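PDB 3B55: succinoglycan biosynthesis protein from Bacillus cereus ATCC 14579, which binds calcium and probably works as an enzyme related to the erythromycin esterases, although its substrate and its presumed part in succinoglycan biosynthesis remain unproven. Local coordinates for residues Lys211-Phe216 against Thr267-Pro272; Leu229-Ile234 against Ile261-Thr266; Met171-Val176 against Asp284-Glu289; Phe279-Asp284 against Tyr320-Gly325. The protein carries 1 engineered substitution. One frame throughout, in Å; residues are numbered along the deposited sequence.

Interactions 1, 2 and 3 are buried contacts, whereas interaction 4 is partly buried. Helix 250-268 serves both interaction 1 and interaction 2, and Phe216 and Met213 of the first pack on Phe265 of the second. Helix 278-298 serves interactions 3 and 4, which share Asp284. The first two lie in the helical part more than 20 Å from the chain centre and join their segments by side-chain packing alone. Interaction 3, about 10 Å from that centre, sets a strand end against a helix through selenomethionine contacts and a CA-H...O approach. Interaction 4 differs in chemistry: hydrogen bonds, a bridging water and aromatic rings link its segments, and His283 reaches Asp172 of interaction 3.

Interaction 1 of 4, residues Lys211-Phe216 against Thr267-Pro272; sequences KDMNTF and TMLATP
Phe216 has CG anti to the backbone N (chi1 -162°), which sends its ring toward 267-272, while Leu269 (chi1 -74°) and Met213 (chi1 -59°) each hold the branch anti to the carbonyl carbon. The ring and the leucine cross obliquely, Phe216 CD2 coming to 3.5 Å from Leu269 CB. At the edge of the same ring, in its plane, lies the carbonyl oxygen Leu269 O, 4.0 Å from Phe216 CD2. Leu269 then reaches on at about a right angle to Met213, with Leu269 CD1 3.8 Å from Met213 CG. Met213 SE meets Met268 CE at 4.3 Å, and the Met213 bend at chi3 turns its terminal methyl away from Leu269. No hydrogen bond joins the segments; each has its own polar fixings. Asp212 OD1 is gripped twice, by Thr215 N at 3.0 Å and by Thr215 OG1 at 2.8 Å, both from above the carboxylate plane. Within 267-272, Thr271 OG1 donates to Met268 O at 2.9 Å and also bonds Lys282 of helix 278-298. The arrangement is that of a short helix, 213-217, started by an Asp N-cap and packed through apolar side chains on the C-terminal part of helix 250-268 and the loop that follows.

Interaction 2 of 4, residues Leu229-Ile234 against Ile261-Thr266; sequences LDAKTI and IIEQFT. Engineered in segment 229-234: Thr233 (natural residue Gln).
The carboxylate of Glu263 is the one flat group that touches the opposite helix: its oxygen OE1 rests 3.6 Å from Lys232 CG, and its other oxygen, OE2, is hydrogen-bonded to Ser235 just beyond 229-234. The Phe265 ring lies elsewhere, packing among others on Val176 and Met213. Glu263 keeps CG anti to the carbonyl carbon (chi1 -71°) and runs extended beyond it, so its aliphatic stem crosses the chain of Lys232 at about a right angle. The opposite charges do not pair, because Lys232 NZ stays 6.3 Å from Glu263 OE1. Ala231 is the centre of the contact. Its methyl points toward 261-266 and meets three residues: Ala231 CB is 3.8 Å from Ile262 CG2, equally 3.8 Å from Glu263 CG, and 3.9 Å from Thr266 OG1. The small side chain goes with a close backbone approach, Ala231 CA lying 5.3 Å from Glu263 CA. On the far side of helix 221-240, the engineered Thr233 donates through OG1 to Leu229 O, an oxygen that also accepts Thr233 N. The axes of segments 229-234 and 261-266 approach to 8.6 Å, at a signed crossing angle of -161°. Away from the calcium site, helices 221-240 and 250-268, consecutive in the chain, thus form an antiparallel alpha-alpha hairpin with Ala231 at the closest CA approach of these two segments.

Interaction 3 of 4, residues Met171-Val176 against Asp284-Glu289; sequences MDIQSV and DIAMYE
The backbones meet where strand 167-172 ends over helix 278-298: Met171 CA is 4.7 Å from Met287 CA, and Met287 CA makes a CA-H...O contact of 3.4 Å with Met171 O, the angle at the hydrogen being 152°. Two selenomethionines then cross obliquely. Met171 sets CG in the crowded position between N and the carbonyl carbon (chi1 70°) and extends from there, whereas Met287 bends at chi2 and chi3. Met171 CG consequently lies 3.9 Å from Met287 SE. The same selenium runs beside Asp172, 4.0 Å from Asp172 CG. Further along, Ile173 CD1 meets Ala286 CB at 3.7 Å, a contact between aliphatic tips. Asp172 turns its CB away from the helix, yet OD1 of its buried carboxylate has two partners: it accepts Ile173 N at 2.6 Å (N-H...O angle 135°) and is hydrogen-bonded to His283 NE2. The Asp172 side chain is about 6 Å from the bound calcium at its nearest atom, and Met171 touches the calcium ligand Glu113, so the contact adjoins the metal site. Strand 167-172, outermost in the mixed sheet, is backbone-bonded through Met171 to Leu112 of the neighbouring strand 109-112; helix 278-298 covers its end, and Ile173 packs also on Gln264 and Met268 of helix 250-268.

Interaction 4 of 4, residues Phe279-Asp284 against Tyr320-Gly325; sequences FYLKHD and YPKVAG
Asp284 OD2 accepts the backbone N-H of Ala324 through its anti lone pair, at 2.7 Å and nearly straight (N-H...O angle 164°). Because Ala324 opens helix 324-332, directly after Val323 at the N-cap position, the carboxylate sits at the start of that helix, where the local dipole would probably stabilise its negative charge. The same oxygen is hydrogen-bonded to His309 ND1, so two nitrogens hold it. The second polar link joins two rings: His283 ND1 and Tyr320 OH are 2.7 Å apart, either able to donate, with each partner at the edge of the other's ring. The other imidazole nitrogen, NE2, is engaged with Asp172, so both nitrogens of His283 have partners. A water satisfies two backbone carbonyls at once, donating to Leu281 O at 2.7 Å and to Lys322 O at 2.9 Å. Around these bonds the packing is aromatic and aliphatic. Tyr280 turns its edge to a face of Tyr320 in a T-shaped pair, with centroids 5.3 Å apart and planes at 76°, and Tyr280 CB comes over that face to 3.4 Å from Tyr320 CD1. Leu281 CB meets the Pro321 ring at CG, 4.0 Å away, while the chains of Leu281 and Lys322 lie side by side. Tyr280, His283 and Tyr320 form an aromatic cluster, and with the His283 side chain about 7 Å from the calcium at its nearest atom, the chain Tyr320-His283-Asp172 is consistent with an outer-shell hydrogen-bond network beside the metal site of this erythromycin esterase-like fold.

Interaction 1 of 4, residues Lys211-Phe216 against Thr267-Pro272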
loop_
_atom_site.group_PDB
_atom_site.type_symbol
_atom_site.label_atom_id
_atom_site.label_comp_id
_atom_site.label_asym_id
_atom_site.label_seq_id
_atom_site.Cartn_x
_atom_site.Cartn_y
_atom_site.Cartn_z
ATOM N N LYS A 211 10.515 12.995 -13.605
ATOM C CA LYS A 211 11.047 13.189 -12.260
ATOM C C LYS A 211 9.960 13.517 -11.239
ATOM O O LYS A 211 10.174 13.398 -10.034
ATOM C CB LYS A 211 12.158 14.252 -12.248
ATOM C CG LYS A 211 11.879 15.599 -12.911
ATOM C CD LYS A 211 13.159 16.449 -12.815
ATOM C CE LYS A 211 13.219 17.599 -13.816
ATOM N NZ LYS A 211 12.303 18.721 -13.487
ATOM N N ASP A 212 8.795 13.931 -11.730
ATOM C CA ASP A 212 7.645 14.237 -10.884
ATOM C C ASP A 212 6.422 14.569 -11.735
ATOM O O ASP A 212 6.547 15.111 -12.833
ATOM C CB ASP A 212 7.962 15.362 -9.879
ATOM C CG ASP A 212 8.302 16.688 -10.540
ATOM O OD1 ASP A 212 7.401 17.304 -11.146
ATOM O OD2 ASP A 212 9.475 17.106 -10.442
HETATM N N MSE A 213 5.244 14.221 -11.225
HETATM C CA MSE A 213 3.986 14.435 -11.934
HETATM C C MSE A 213 3.782 15.832 -12.506
HETATM O O MSE A 213 3.240 15.989 -13.597
HETATM C CB MSE A 213 2.806 14.088 -11.025
HETATM C CG MSE A 213 2.807 12.661 -10.535
HETATM SE SE MSE A 213 1.169 12.219 -9.623
HETATM C CE MSE A 213 1.401 13.356 -8.074
ATOM N N ASN A 214 4.209 16.846 -11.768
ATOM C CA ASN A 214 4.049 18.219 -12.213
ATOM C C ASN A 214 4.785 18.510 -13.507
ATOM O O ASN A 214 4.261 19.208 -14.364
ATOM C CB ASN A 214 4.502 19.174 -11.107
ATOM C CG ASN A 214 3.678 19.017 -9.845
ATOM O OD1 ASN A 214 4.046 19.519 -8.784
ATOM N ND2 ASN A 214 2.546 18.322 -9.958
ATOM N N THR A 215 5.988 17.972 -13.658
ATOM C CA THR A 215 6.754 18.208 -14.872
ATOM C C THR A 215 6.042 17.607 -16.077
ATOM O O THR A 215 5.904 18.257 -17.114
ATOM C CB THR A 215 8.156 17.583 -14.796
ATOM O OG1 THR A 215 8.768 17.914 -13.545
ATOM C CG2 THR A 215 9.023 18.108 -15.931
ATOM N N PHE A 216 5.569 16.374 -15.931
ATOM C CA PHE A 216 4.896 15.691 -17.028
ATOM C C PHE A 216 3.520 16.239 -17.408
ATOM O O PHE A 216 3.228 16.422 -18.588
ATOM C CB PHE A 216 4.754 14.200 -16.719
ATOM C CG PHE A 216 4.484 13.366 -17.934
ATOM C CD1 PHE A 216 5.536 12.801 -18.649
ATOM C CD2 PHE A 216 3.184 13.187 -18.396
ATOM C CE1 PHE A 216 5.299 12.069 -19.806
ATOM C CE2 PHE A 216 2.932 12.457 -19.553
ATOM C CZ PHE A 216 3.992 11.898 -20.261
ATOM N N THR A 267 1.176 6.987 -19.193
ATOM C CA THR A 267 -0.222 6.794 -19.572
ATOM C C THR A 267 -1.182 7.454 -18.582
ATOM O O THR A 267 -2.132 8.130 -18.985
ATOM C CB THR A 267 -0.558 5.291 -19.686
ATOM O OG1 THR A 267 0.105 4.737 -20.835
ATOM C CG2 THR A 267 -2.053 5.089 -19.827
HETATM N N MSE A 268 -0.934 7.259 -17.292
HETATM C CA MSE A 268 -1.780 7.850 -16.266
HETATM C C MSE A 268 -1.842 9.373 -16.369
HETATM O O MSE A 268 -2.897 9.973 -16.180
HETATM C CB MSE A 268 -1.271 7.480 -14.868
HETATM C CG MSE A 268 -1.757 8.438 -13.779
HETATM SE SE MSE A 268 -1.169 8.034 -11.973
HETATM C CE MSE A 268 0.660 8.674 -12.071
ATOM N N LEU A 269 -0.705 9.994 -16.663
ATOM C CA LEU A 269 -0.641 11.445 -16.752
ATOM C C LEU A 269 -0.902 12.030 -18.130
ATOM O O LEU A 269 -0.809 13.243 -18.319
ATOM C CB LEU A 269 0.704 11.922 -16.215
ATOM C CG LEU A 269 0.732 11.824 -14.688
ATOM C CD1 LEU A 269 2.138 11.980 -14.167
ATOM C CD2 LEU A 269 -0.187 12.889 -14.110
ATOM N N ALA A 270 -1.226 11.162 -19.083
ATOM C CA ALA A 270 -1.523 11.585 -20.445
ATOM C C ALA A 270 -3.035 11.543 -20.617
ATOM O O ALA A 270 -3.555 11.653 -21.726
ATOM C CB ALA A 270 -0.869 10.651 -21.443
ATOM N N THR A 271 -3.734 11.374 -19.504
ATOM C CA THR A 271 -5.185 11.316 -19.505
ATOM C C THR A 271 -5.804 12.612 -20.022
ATOM O O THR A 271 -5.440 13.706 -19.593
ATOM C CB THR A 271 -5.713 11.045 -18.095
ATOM O OG1 THR A 271 -5.317 9.729 -17.698
ATOM C CG2 THR A 271 -7.233 11.152 -18.056
ATOM N N PRO A 272 -6.758 12.498 -20.953
ATOM C CA PRO A 272 -7.415 13.681 -21.511
ATOM C C PRO A 272 -8.312 14.396 -20.502
ATOM O O PRO A 272 -8.859 13.777 -19.585
ATOM C CB PRO A 272 -8.205 13.109 -22.682
ATOM C CG PRO A 272 -8.545 11.724 -22.212
ATOM C CD PRO A 272 -7.237 11.268 -21.608
#

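Interaction 2 of 4, residues Leu229-Ile234 against Ile261-Thr266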
loop_
_atom_site.group_PDB
_atom_site.type_symbol
_atom_site.label_atom_id
_atom_site.label_comp_id
_atom_site.label_asym_id
_atom_site.label_seq_id
_atom_site.Cartn_x
_atom_site.Cartn_y
_atom_site.Cartn_z
ATOM N N LEU A 229 4.375 7.087 -26.195
ATOM C CA LEU A 229 4.827 6.210 -27.270
ATOM C C LEU A 229 6.267 5.780 -27.075
ATOM O O LEU A 229 6.638 4.676 -27.457
ATOM C CB LEU A 229 4.689 6.897 -28.627
ATOM C CG LEU A 229 3.539 6.333 -29.450
ATOM C CD1 LEU A 229 3.762 4.847 -29.727
ATOM C CD2 LEU A 229 2.254 6.542 -28.673
ATOM N N ASP A 230 7.084 6.659 -26.504
ATOM C CA ASP A 230 8.475 6.316 -26.264
ATOM C C ASP A 230 8.547 5.170 -25.262
ATOM O O ASP A 230 9.361 4.265 -25.409
ATOM C CB ASP A 230 9.252 7.520 -25.725
ATOM C CG ASP A 230 9.554 8.555 -26.798
ATOM O OD1 ASP A 230 9.253 8.305 -27.987
ATOM O OD2 ASP A 230 10.104 9.620 -26.452
ATOM N N ALA A 231 7.683 5.208 -24.253
ATOM C CA ALA A 231 7.655 4.164 -23.230
ATOM C C ALA A 231 7.164 2.844 -23.825
ATOM O O ALA A 231 7.751 1.785 -23.578
ATOM C CB ALA A 231 6.748 4.587 -22.065
ATOM N N LYS A 232 6.084 2.910 -24.605
ATOM C CA LYS A 232 5.536 1.713 -25.238
ATOM C C LYS A 232 6.615 1.067 -26.087
ATOM O O LYS A 232 6.776 -0.152 -26.088
ATOM C CB LYS A 232 4.345 2.062 -26.132
ATOM C CG LYS A 232 3.038 2.251 -25.386
ATOM C CD LYS A 232 1.888 2.535 -26.341
ATOM C CE LYS A 232 0.554 2.637 -25.595
ATOM N NZ LYS A 232 -0.578 3.000 -26.498
ATOM N N THR A 233 7.349 1.904 -26.807
ATOM C CA THR A 233 8.423 1.441 -27.670
ATOM C C THR A 233 9.551 0.770 -26.888
ATOM O O THR A 233 10.089 -0.241 -27.330
ATOM C CB THR A 233 8.990 2.613 -28.502
ATOM O OG1 THR A 233 8.080 2.924 -29.567
ATOM C CG2 THR A 233 10.349 2.259 -29.076
ATOM N N ILE A 234 9.918 1.328 -25.740
ATOM C CA ILE A 234 10.981 0.736 -24.935
ATOM C C ILE A 234 10.580 -0.667 -24.501
ATOM O O ILE A 234 11.360 -1.610 -24.631
ATOM C CB ILE A 234 11.293 1.586 -23.691
ATOM C CG1 ILE A 234 11.943 2.903 -24.123
ATOM C CG2 ILE A 234 12.196 0.812 -22.744
ATOM C CD1 ILE A 234 12.352 3.799 -22.974
ATOM N N ILE A 261 6.724 0.316 -15.523
ATOM C CA ILE A 261 6.489 1.450 -14.636
ATOM C C ILE A 261 6.457 2.765 -15.420
ATOM O O ILE A 261 5.649 3.644 -15.127
ATOM C CB ILE A 261 7.574 1.530 -13.541
ATOM C CG1 ILE A 261 7.475 0.308 -12.622
ATOM C CG2 ILE A 261 7.422 2.818 -12.747
ATOM C CD1 ILE A 261 6.187 0.229 -11.811
ATOM N N ILE A 262 7.341 2.892 -16.407
ATOM C CA ILE A 262 7.415 4.088 -17.237
ATOM C C ILE A 262 6.116 4.268 -18.023
ATOM O O ILE A 262 5.632 5.394 -18.182
ATOM C CB ILE A 262 8.596 4.004 -18.230
ATOM C CG1 ILE A 262 9.884 3.662 -17.477
ATOM C CG2 ILE A 262 8.752 5.333 -18.960
ATOM C CD1 ILE A 262 11.066 3.364 -18.372
ATOM N N GLU A 263 5.557 3.169 -18.528
ATOM C CA GLU A 263 4.296 3.240 -19.264
ATOM C C GLU A 263 3.162 3.619 -18.313
ATOM O O GLU A 263 2.266 4.389 -18.674
ATOM C CB GLU A 263 3.953 1.900 -19.901
ATOM C CG GLU A 263 4.823 1.489 -21.078
ATOM C CD GLU A 263 4.339 0.194 -21.703
ATOM O OE1 GLU A 263 3.344 0.228 -22.462
ATOM O OE2 GLU A 263 4.943 -0.859 -21.414
ATOM N N GLN A 264 3.199 3.062 -17.103
ATOM C CA GLN A 264 2.167 3.349 -16.115
ATOM C C GLN A 264 2.166 4.833 -15.782
ATOM O O GLN A 264 1.108 5.465 -15.699
ATOM C CB GLN A 264 2.398 2.541 -14.838
ATOM C CG GLN A 264 2.113 1.044 -14.969
ATOM C CD GLN A 264 2.475 0.287 -13.711
ATOM O OE1 GLN A 264 2.991 0.867 -12.756
ATOM N NE2 GLN A 264 2.229 -1.014 -13.707
ATOM N N PHE A 265 3.360 5.387 -15.603
ATOM C CA PHE A 265 3.482 6.793 -15.278
ATOM C C PHE A 265 3.037 7.690 -16.432
ATOM O O PHE A 265 2.227 8.592 -16.238
ATOM C CB PHE A 265 4.926 7.114 -14.866
ATOM C CG PHE A 265 5.170 8.574 -14.601
ATOM C CD1 PHE A 265 5.534 9.439 -15.633
ATOM C CD2 PHE A 265 4.980 9.100 -13.326
ATOM C CE1 PHE A 265 5.704 10.805 -15.395
ATOM C CE2 PHE A 265 5.146 10.466 -13.081
ATOM C CZ PHE A 265 5.508 11.317 -14.120
ATOM N N THR A 266 3.549 7.445 -17.633
ATOM C CA THR A 266 3.198 8.274 -18.782
ATOM C C THR A 266 1.729 8.194 -19.185
ATOM O O THR A 266 1.107 9.215 -19.489
ATOM C CB THR A 266 4.068 7.925 -20.017
ATOM O OG1 THR A 266 3.882 6.551 -20.367
ATOM C CG2 THR A 266 5.541 8.168 -19.721
#

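Interaction 3 of 4, residues Met171-Val176 against Asp284-Glu289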
loop_
_atom_site.group_PDB
_atom_site.type_symbol
_atom_site.label_atom_id
_atom_site.label_comp_id
_atom_site.label_asym_id
_atom_site.label_seq_id
_atom_site.Cartn_x
_atom_site.Cartn_y
_atom_site.Cartn_z
HETATM N N MSE A 171 4.609 0.000 -5.056
HETATM C CA MSE A 171 3.590 -0.097 -6.085
HETATM C C MSE A 171 3.124 1.256 -6.629
HETATM O O MSE A 171 2.407 1.304 -7.630
HETATM C CB MSE A 171 2.392 -0.886 -5.554
HETATM C CG MSE A 171 1.585 -0.160 -4.496
HETATM SE SE MSE A 171 0.088 -1.212 -3.850
HETATM C CE MSE A 171 -0.209 -0.301 -2.165
ATOM N N ASP A 172 3.537 2.352 -5.990
ATOM C CA ASP A 172 3.112 3.676 -6.445
ATOM C C ASP A 172 3.963 4.239 -7.581
ATOM O O ASP A 172 5.126 3.866 -7.746
ATOM C CB ASP A 172 3.098 4.665 -5.282
ATOM C CG ASP A 172 2.057 5.741 -5.459
ATOM O OD1 ASP A 172 1.536 5.876 -6.587
ATOM O OD2 ASP A 172 1.763 6.457 -4.480
ATOM N N ILE A 173 3.372 5.155 -8.349
ATOM C CA ILE A 173 4.041 5.771 -9.495
ATOM C C ILE A 173 3.898 7.295 -9.576
ATOM O O ILE A 173 3.537 7.826 -10.625
ATOM C CB ILE A 173 3.481 5.205 -10.809
ATOM C CG1 ILE A 173 1.956 5.351 -10.810
ATOM C CG2 ILE A 173 3.888 3.756 -10.976
ATOM C CD1 ILE A 173 1.304 5.025 -12.135
ATOM N N GLN A 174 4.184 8.000 -8.491
ATOM C CA GLN A 174 4.070 9.448 -8.510
ATOM C C GLN A 174 5.282 10.030 -9.234
ATOM O O GLN A 174 5.370 11.237 -9.468
ATOM C CB GLN A 174 3.980 9.978 -7.079
ATOM C CG GLN A 174 3.034 9.159 -6.207
ATOM C CD GLN A 174 2.077 10.014 -5.398
ATOM O OE1 GLN A 174 1.241 10.727 -5.954
ATOM N NE2 GLN A 174 2.194 9.944 -4.076
ATOM N N SER A 175 6.211 9.148 -9.595
ATOM C CA SER A 175 7.424 9.543 -10.297
ATOM C C SER A 175 8.201 8.318 -10.786
ATOM O O SER A 175 7.952 7.190 -10.367
ATOM C CB SER A 175 8.324 10.371 -9.377
ATOM O OG SER A 175 8.842 9.571 -8.328
ATOM N N VAL A 176 9.142 8.560 -11.689
ATOM C CA VAL A 176 9.989 7.514 -12.249
ATOM C C VAL A 176 11.391 8.096 -12.287
ATOM O O VAL A 176 11.820 8.650 -13.307
ATOM C CB VAL A 176 9.577 7.159 -13.684
ATOM C CG1 VAL A 176 10.523 6.107 -14.241
ATOM C CG2 VAL A 176 8.137 6.665 -13.705
ATOM N N ASP A 284 -4.738 3.525 -9.509
ATOM C CA ASP A 284 -4.854 2.282 -8.756
ATOM C C ASP A 284 -4.810 1.021 -9.605
ATOM O O ASP A 284 -4.596 -0.064 -9.081
ATOM C CB ASP A 284 -6.095 2.307 -7.866
ATOM C CG ASP A 284 -5.786 2.839 -6.466
ATOM O OD1 ASP A 284 -4.916 3.735 -6.351
ATOM O OD2 ASP A 284 -6.400 2.370 -5.477
ATOM N N ILE A 285 -5.025 1.156 -10.908
ATOM C CA ILE A 285 -4.924 -0.008 -11.767
ATOM C C ILE A 285 -3.428 -0.362 -11.722
ATOM O O ILE A 285 -3.061 -1.516 -11.532
ATOM C CB ILE A 285 -5.371 0.309 -13.214
ATOM C CG1 ILE A 285 -6.896 0.185 -13.301
ATOM C CG2 ILE A 285 -4.674 -0.615 -14.204
ATOM C CD1 ILE A 285 -7.455 0.374 -14.696
ATOM N N ALA A 286 -2.579 0.653 -11.857
ATOM C CA ALA A 286 -1.131 0.469 -11.825
ATOM C C ALA A 286 -0.652 -0.119 -10.491
ATOM O O ALA A 286 0.144 -1.057 -10.481
ATOM C CB ALA A 286 -0.429 1.810 -12.086
HETATM N N MSE A 287 -1.112 0.437 -9.372
HETATM C CA MSE A 287 -0.705 -0.072 -8.058
HETATM C C MSE A 287 -1.100 -1.538 -7.937
HETATM O O MSE A 287 -0.361 -2.351 -7.377
HETATM C CB MSE A 287 -1.362 0.725 -6.922
HETATM C CG MSE A 287 -0.999 2.207 -6.895
HETATM SE SE MSE A 287 -0.745 2.912 -5.090
HETATM C CE MSE A 287 -2.592 3.021 -4.538
ATOM N N TYR A 288 -2.278 -1.856 -8.463
ATOM C CA TYR A 288 -2.821 -3.215 -8.459
ATOM C C TYR A 288 -1.895 -4.127 -9.245
ATOM O O TYR A 288 -1.532 -5.208 -8.777
ATOM C CB TYR A 288 -4.211 -3.220 -9.116
ATOM C CG TYR A 288 -4.582 -4.508 -9.823
ATOM C CD1 TYR A 288 -4.733 -5.701 -9.114
ATOM C CD2 TYR A 288 -4.806 -4.530 -11.200
ATOM C CE1 TYR A 288 -5.099 -6.883 -9.759
ATOM C CE2 TYR A 288 -5.180 -5.711 -11.857
ATOM C CZ TYR A 288 -5.324 -6.883 -11.130
ATOM O OH TYR A 288 -5.690 -8.057 -11.759
ATOM N N GLU A 289 -1.525 -3.673 -10.444
ATOM C CA GLU A 289 -0.654 -4.432 -11.338
ATOM C C GLU A 289 0.707 -4.692 -10.716
ATOM O O GLU A 289 1.269 -5.775 -10.869
ATOM C CB GLU A 289 -0.464 -3.692 -12.674
ATOM C CG GLU A 289 -1.734 -3.522 -13.495
ATOM C CD GLU A 289 -1.463 -2.973 -14.896
ATOM O OE1 GLU A 289 -0.380 -2.379 -15.110
ATOM O OE2 GLU A 289 -2.345 -3.119 -15.775
#

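Interaction 4 of 4, residues Phe279-Asp284 against Tyr320-Gly325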
loop_
_atom_site.group_PDB
_atom_site.type_symbol
_atom_site.label_atom_id
_atom_site.label_comp_id
_atom_site.label_asym_id
_atom_site.label_seq_id
_atom_site.Cartn_x
_atom_site.Cartn_y
_atom_site.Cartn_z
ATOM N N PHE A 279 -7.585 9.545 -14.264
ATOM C CA PHE A 279 -6.271 9.732 -13.655
ATOM C C PHE A 279 -6.153 8.786 -12.460
ATOM O O PHE A 279 -5.135 8.111 -12.270
ATOM C CB PHE A 279 -6.108 11.177 -13.166
ATOM C CG PHE A 279 -5.719 12.153 -14.247
ATOM C CD1 PHE A 279 -4.384 12.307 -14.617
ATOM C CD2 PHE A 279 -6.687 12.920 -14.896
ATOM C CE1 PHE A 279 -4.015 13.208 -15.620
ATOM C CE2 PHE A 279 -6.327 13.823 -15.900
ATOM C CZ PHE A 279 -4.988 13.966 -16.259
ATOM N N TYR A 280 -7.223 8.746 -11.670
ATOM C CA TYR A 280 -7.299 7.915 -10.476
ATOM C C TYR A 280 -7.559 6.455 -10.790
ATOM O O TYR A 280 -7.050 5.574 -10.101
ATOM C CB TYR A 280 -8.392 8.457 -9.562
ATOM C CG TYR A 280 -8.146 9.895 -9.220
ATOM C CD1 TYR A 280 -7.237 10.242 -8.226
ATOM C CD2 TYR A 280 -8.762 10.918 -9.940
ATOM C CE1 TYR A 280 -6.943 11.565 -7.951
ATOM C CE2 TYR A 280 -8.475 12.254 -9.676
ATOM C CZ TYR A 280 -7.560 12.569 -8.677
ATOM O OH TYR A 280 -7.261 13.882 -8.390
ATOM N N LEU A 281 -8.359 6.200 -11.820
ATOM C CA LEU A 281 -8.653 4.830 -12.209
ATOM C C LEU A 281 -7.332 4.193 -12.615
ATOM O O LEU A 281 -6.998 3.104 -12.162
ATOM C CB LEU A 281 -9.623 4.792 -13.393
ATOM C CG LEU A 281 -9.939 3.394 -13.938
ATOM C CD1 LEU A 281 -10.703 2.598 -12.888
ATOM C CD2 LEU A 281 -10.750 3.505 -15.221
ATOM N N LYS A 282 -6.581 4.895 -13.460
ATOM C CA LYS A 282 -5.298 4.398 -13.929
ATOM C C LYS A 282 -4.301 4.319 -12.784
ATOM O O LYS A 282 -3.451 3.432 -12.767
ATOM C CB LYS A 282 -4.727 5.303 -15.028
ATOM C CG LYS A 282 -5.526 5.319 -16.326
ATOM C CD LYS A 282 -4.732 6.013 -17.428
ATOM C CE LYS A 282 -5.565 6.298 -18.668
ATOM N NZ LYS A 282 -6.426 7.501 -18.497
ATOM N N HIS A 283 -4.399 5.239 -11.828
ATOM C CA HIS A 283 -3.468 5.223 -10.710
ATOM C C HIS A 283 -3.546 3.903 -9.962
ATOM O O HIS A 283 -2.539 3.219 -9.812
ATOM C CB HIS A 283 -3.736 6.362 -9.723
ATOM C CG HIS A 283 -2.778 6.391 -8.567
ATOM N ND1 HIS A 283 -3.188 6.554 -7.260
ATOM C CD2 HIS A 283 -1.429 6.253 -8.522
ATOM C CE1 HIS A 283 -2.136 6.508 -6.460
ATOM N NE2 HIS A 283 -1.057 6.326 -7.200
ATOM N N ASP A 284 -4.738 3.525 -9.509
ATOM C CA ASP A 284 -4.854 2.282 -8.756
ATOM C C ASP A 284 -4.810 1.021 -9.605
ATOM O O ASP A 284 -4.596 -0.064 -9.081
ATOM C CB ASP A 284 -6.095 2.307 -7.866
ATOM C CG ASP A 284 -5.786 2.839 -6.466
ATOM O OD1 ASP A 284 -4.916 3.735 -6.351
ATOM O OD2 ASP A 284 -6.400 2.370 -5.477
ATOM N N TYR A 320 -11.793 8.293 -6.548
ATOM C CA TYR A 320 -11.472 7.082 -7.308
ATOM C C TYR A 320 -12.682 6.337 -7.851
ATOM O O TYR A 320 -13.679 6.150 -7.149
ATOM C CB TYR A 320 -10.669 6.114 -6.431
ATOM C CG TYR A 320 -9.210 6.469 -6.251
ATOM C CD1 TYR A 320 -8.246 6.036 -7.167
ATOM C CD2 TYR A 320 -8.792 7.250 -5.175
ATOM C CE1 TYR A 320 -6.898 6.369 -7.011
ATOM C CE2 TYR A 320 -7.447 7.595 -5.012
ATOM C CZ TYR A 320 -6.505 7.149 -5.932
ATOM O OH TYR A 320 -5.176 7.482 -5.768
ATOM N N PRO A 321 -12.620 5.918 -9.123
ATOM C CA PRO A 321 -13.730 5.180 -9.730
ATOM C C PRO A 321 -13.653 3.751 -9.190
ATOM O O PRO A 321 -14.671 3.092 -8.960
ATOM C CB PRO A 321 -13.413 5.250 -11.225
ATOM C CG PRO A 321 -12.575 6.505 -11.344
ATOM C CD PRO A 321 -11.675 6.376 -10.152
ATOM N N LYS A 322 -12.415 3.293 -9.006
ATOM C CA LYS A 322 -12.104 1.967 -8.480
ATOM C C LYS A 322 -10.743 2.051 -7.798
ATOM O O LYS A 322 -9.894 2.855 -8.195
ATOM C CB LYS A 322 -12.020 0.931 -9.600
ATOM C CG LYS A 322 -13.315 0.708 -10.377
ATOM C CD LYS A 322 -13.193 -0.501 -11.310
ATOM C CE LYS A 322 -13.441 -1.822 -10.579
ATOM N NZ LYS A 322 -12.283 -2.764 -10.613
ATOM N N VAL A 323 -10.533 1.216 -6.784
ATOM C CA VAL A 323 -9.275 1.190 -6.050
ATOM C C VAL A 323 -8.568 -0.154 -6.200
ATOM O O VAL A 323 -9.189 -1.163 -6.524
ATOM C CB VAL A 323 -9.494 1.476 -4.557
ATOM C CG1 VAL A 323 -9.702 2.974 -4.342
ATOM C CG2 VAL A 323 -10.682 0.700 -4.058
ATOM N N ALA A 324 -7.263 -0.153 -5.947
ATOM C CA ALA A 324 -6.433 -1.346 -6.075
ATOM C C ALA A 324 -7.037 -2.591 -5.450
ATOM O O ALA A 324 -6.975 -3.674 -6.032
ATOM C CB ALA A 324 -5.056 -1.079 -5.478
ATOM N N GLY A 325 -7.614 -2.426 -4.263
ATOM C CA GLY A 325 -8.221 -3.532 -3.544
ATOM C C GLY A 325 -9.361 -4.217 -4.268
ATOM O O GLY A 325 -9.605 -5.401 -4.047
HETATM O O HOH W 1 -8.259 1.690 -10.233
#